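Local atomic coordinates of PrgZ (Enterococcus faecalis, PDB entry 4FAJ), a protein that binds peptide pheromone outside the cell as a membrane-anchored substrate-binding protein, probably handing it on for uptake by a peptide transporter. Residues T68-L73 against I84-N89. Sequence-based numbering, arbitrary orientation.
Sequences TPVQSL and ITLLAN
In this peptide-binding protein of solute-binding family 5, the loop joining strand 61-66 to helix 81-90 packs beside that helix, and V70 and L73 in the loop meet L86 and L87 on the helix in a buried contact made by methyl groups. L86 is central: its CD2 methyl lies 3.7 Å from CG2 of V70 and 3.8 Å from CD2 of L73, so one branch touches both loop side chains. With CG anti to the backbone N (chi1 174°), L86 extends from the helix toward the loop and crosses the V70 side chain at about a right angle. L87 meets backbone instead: its CD2 packs 3.8 Å from the carbonyl O of L73. Around V70 the loop is braced by its own polar groups. T68 OG1 and Q71 NE2 reach P69 O from opposite faces of its carbonyl plane, at 2.9 Å and 3.1 Å, the amide nitrogen standing well above that plane. S83 OG, just ahead of the segment 84-89, is hydrogen-bonded to the backbone N of both Q71 and S72. On the sheet side, V70 touches W253 and L86 touches I255 of strand 252-257, while T68 and I84 pack on the bound peptide. Between the two segments methyl groups make the contact, one packing against a backbone carbonyl; directional bonds come from T68 and Q71 within the loop and, on the helix, from S83 among others.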
ATOM      1  N   THR A  68       5.523   8.957   7.654  1.00 18.83           N
ATOM      2  CA  THR A  68       4.660   8.915   8.844  1.00 18.96           C
ATOM      3  C   THR A  68       5.325   8.076   9.931  1.00 19.07           C
ATOM      4  O   THR A  68       6.277   7.358   9.639  1.00 18.65           O
ATOM      5  CB  THR A  68       3.282   8.253   8.557  1.00 19.14           C
ATOM      6  OG1 THR A  68       3.445   6.830   8.446  1.00 18.70           O
ATOM      7  CG2 THR A  68       2.606   8.812   7.281  1.00 18.57           C
ATOM      8  N   PRO A  69       4.815   8.146  11.180  1.00 19.00           N
ATOM      9  CA  PRO A  69       5.254   7.173  12.182  1.00 18.93           C
ATOM     10  C   PRO A  69       4.862   5.756  11.792  1.00 18.07           C
ATOM     11  O   PRO A  69       3.982   5.556  10.958  1.00 18.08           O
ATOM     12  CB  PRO A  69       4.510   7.598  13.449  1.00 19.23           C
ATOM     13  CG  PRO A  69       4.151   9.080  13.199  1.00 19.69           C
ATOM     14  CD  PRO A  69       3.847   9.106  11.744  1.00 19.33           C
ATOM     15  N   VAL A  70       5.538   4.781  12.383  1.00 18.06           N
ATOM     16  CA  VAL A  70       5.171   3.381  12.218  1.00 17.21           C
ATOM     17  C   VAL A  70       3.791   3.188  12.820  1.00 17.07           C
ATOM     18  O   VAL A  70       3.520   3.714  13.887  1.00 17.49           O
ATOM     19  CB  VAL A  70       6.199   2.475  12.911  1.00 17.86           C
ATOM     20  CG1 VAL A  70       5.678   1.047  13.026  1.00 15.86           C
ATOM     21  CG2 VAL A  70       7.533   2.516  12.144  1.00 17.87           C
ATOM     22  N   GLN A  71       2.917   2.464  12.125  1.00 16.64           N
ATOM     23  CA  GLN A  71       1.549   2.234  12.577  1.00 17.00           C
ATOM     24  C   GLN A  71       1.311   0.814  13.128  1.00 17.41           C
ATOM     25  O   GLN A  71       0.523   0.642  14.058  1.00 17.29           O
ATOM     26  CB  GLN A  71       0.575   2.483  11.438  1.00 16.72           C
ATOM     27  CG  GLN A  71       0.664   3.852  10.834  1.00 17.26           C
ATOM     28  CD  GLN A  71       0.258   4.925  11.817  1.00 19.68           C
ATOM     29  OE1 GLN A  71      -0.827   4.865  12.385  1.00 21.45           O
ATOM     30  NE2 GLN A  71       1.120   5.907  12.018  1.00 20.60           N
ATOM     31  N   SER A  72       2.000  -0.183  12.567  1.00 16.73           N
ATOM     32  CA  SER A  72       1.880  -1.565  13.012  1.00 17.51           C
ATOM     33  C   SER A  72       3.227  -2.293  12.962  1.00 17.21           C
ATOM     34  O   SER A  72       4.056  -2.025  12.081  1.00 16.73           O
ATOM     35  CB  SER A  72       0.845  -2.306  12.145  1.00 17.27           C
ATOM     36  OG  SER A  72       0.816  -3.690  12.440  1.00 20.19           O
ATOM     37  N   LEU A  73       3.437  -3.193  13.922  1.00 17.41           N
ATOM     38  CA  LEU A  73       4.575  -4.106  13.925  1.00 17.90           C
ATOM     39  C   LEU A  73       4.128  -5.564  13.737  1.00 18.23           C
ATOM     40  O   LEU A  73       4.897  -6.496  14.011  1.00 18.46           O
ATOM     41  CB  LEU A  73       5.357  -3.963  15.231  1.00 18.52           C
ATOM     42  CG  LEU A  73       5.900  -2.581  15.572  1.00 18.29           C
ATOM     43  CD1 LEU A  73       6.531  -2.595  16.963  1.00 19.90           C
ATOM     44  CD2 LEU A  73       6.911  -2.159  14.527  1.00 18.47           C
ATOM     45  N   ILE A  84       5.043  -1.224   6.443  1.00 14.68           N
ATOM     46  CA  ILE A  84       5.382  -2.325   5.546  1.00 14.31           C
ATOM     47  C   ILE A  84       6.855  -2.301   5.127  1.00 14.03           C
ATOM     48  O   ILE A  84       7.502  -3.347   5.124  1.00 12.86           O
ATOM     49  CB  ILE A  84       4.420  -2.380   4.355  1.00 14.34           C
ATOM     50  CG1 ILE A  84       3.086  -2.964   4.826  1.00 15.32           C
ATOM     51  CG2 ILE A  84       5.000  -3.210   3.213  1.00 14.27           C
ATOM     52  CD1 ILE A  84       1.976  -2.867   3.790  1.00 17.15           C
ATOM     53  N   THR A  85       7.391  -1.126   4.795  1.00 13.46           N
ATOM     54  CA  THR A  85       8.837  -0.994   4.593  1.00 14.06           C
ATOM     55  C   THR A  85       9.673  -1.433   5.816  1.00 14.18           C
ATOM     56  O   THR A  85      10.690  -2.134   5.669  1.00 13.63           O
ATOM     57  CB  THR A  85       9.219   0.446   4.179  1.00 14.48           C
ATOM     58  OG1 THR A  85       8.763   0.684   2.837  1.00 15.60           O
ATOM     59  CG2 THR A  85      10.749   0.651   4.238  1.00 15.82           C
ATOM     60  N   LEU A  86       9.252  -1.046   7.021  1.00 13.63           N
ATOM     61  CA  LEU A  86       9.976  -1.483   8.211  1.00 14.07           C
ATOM     62  C   LEU A  86       9.931  -3.009   8.328  1.00 13.54           C
ATOM     63  O   LEU A  86      10.960  -3.655   8.529  1.00 12.71           O
ATOM     64  CB  LEU A  86       9.403  -0.868   9.475  1.00 14.42           C
ATOM     65  CG  LEU A  86      10.006  -1.388  10.783  1.00 15.25           C
ATOM     66  CD1 LEU A  86      11.506  -1.134  10.838  1.00 13.59           C
ATOM     67  CD2 LEU A  86       9.274  -0.724  11.957  1.00 15.90           C
ATOM     68  N   LEU A  87       8.739  -3.576   8.194  1.00 13.55           N
ATOM     69  CA  LEU A  87       8.574  -5.032   8.313  1.00 13.55           C
ATOM     70  C   LEU A  87       9.334  -5.782   7.210  1.00 13.59           C
ATOM     71  O   LEU A  87       9.889  -6.859   7.466  1.00 14.13           O
ATOM     72  CB  LEU A  87       7.086  -5.437   8.343  1.00 13.95           C
ATOM     73  CG  LEU A  87       6.312  -5.184   9.639  1.00 15.49           C
ATOM     74  CD1 LEU A  87       4.832  -5.622   9.488  1.00 18.54           C
ATOM     75  CD2 LEU A  87       6.936  -5.863  10.839  1.00 18.62           C
ATOM     76  N   ALA A  88       9.395  -5.221   6.000  1.00 13.30           N
ATOM     77  CA  ALA A  88      10.172  -5.839   4.914  1.00 13.49           C
ATOM     78  C   ALA A  88      11.672  -5.905   5.240  1.00 13.50           C
ATOM     79  O   ALA A  88      12.399  -6.717   4.672  1.00 13.93           O
ATOM     80  CB  ALA A  88       9.931  -5.108   3.584  1.00 13.21           C
ATOM     81  N   ASN A  89      12.110  -5.084   6.191  1.00 13.84           N
ATOM     82  CA  ASN A  89      13.523  -4.989   6.576  1.00 13.40           C
ATOM     83  C   ASN A  89      13.895  -5.604   7.946  1.00 13.77           C
ATOM     84  O   ASN A  89      15.047  -6.036   8.133  1.00 13.64           O
ATOM     85  CB  ASN A  89      13.962  -3.534   6.480  1.00 13.03           C
ATOM     86  CG  ASN A  89      14.112  -3.079   5.051  1.00 14.31           C
ATOM     87  OD1 ASN A  89      15.101  -3.401   4.393  1.00 12.89           O
ATOM     88  ND2 ASN A  89      13.136  -2.323   4.554  1.00 12.30           N
TER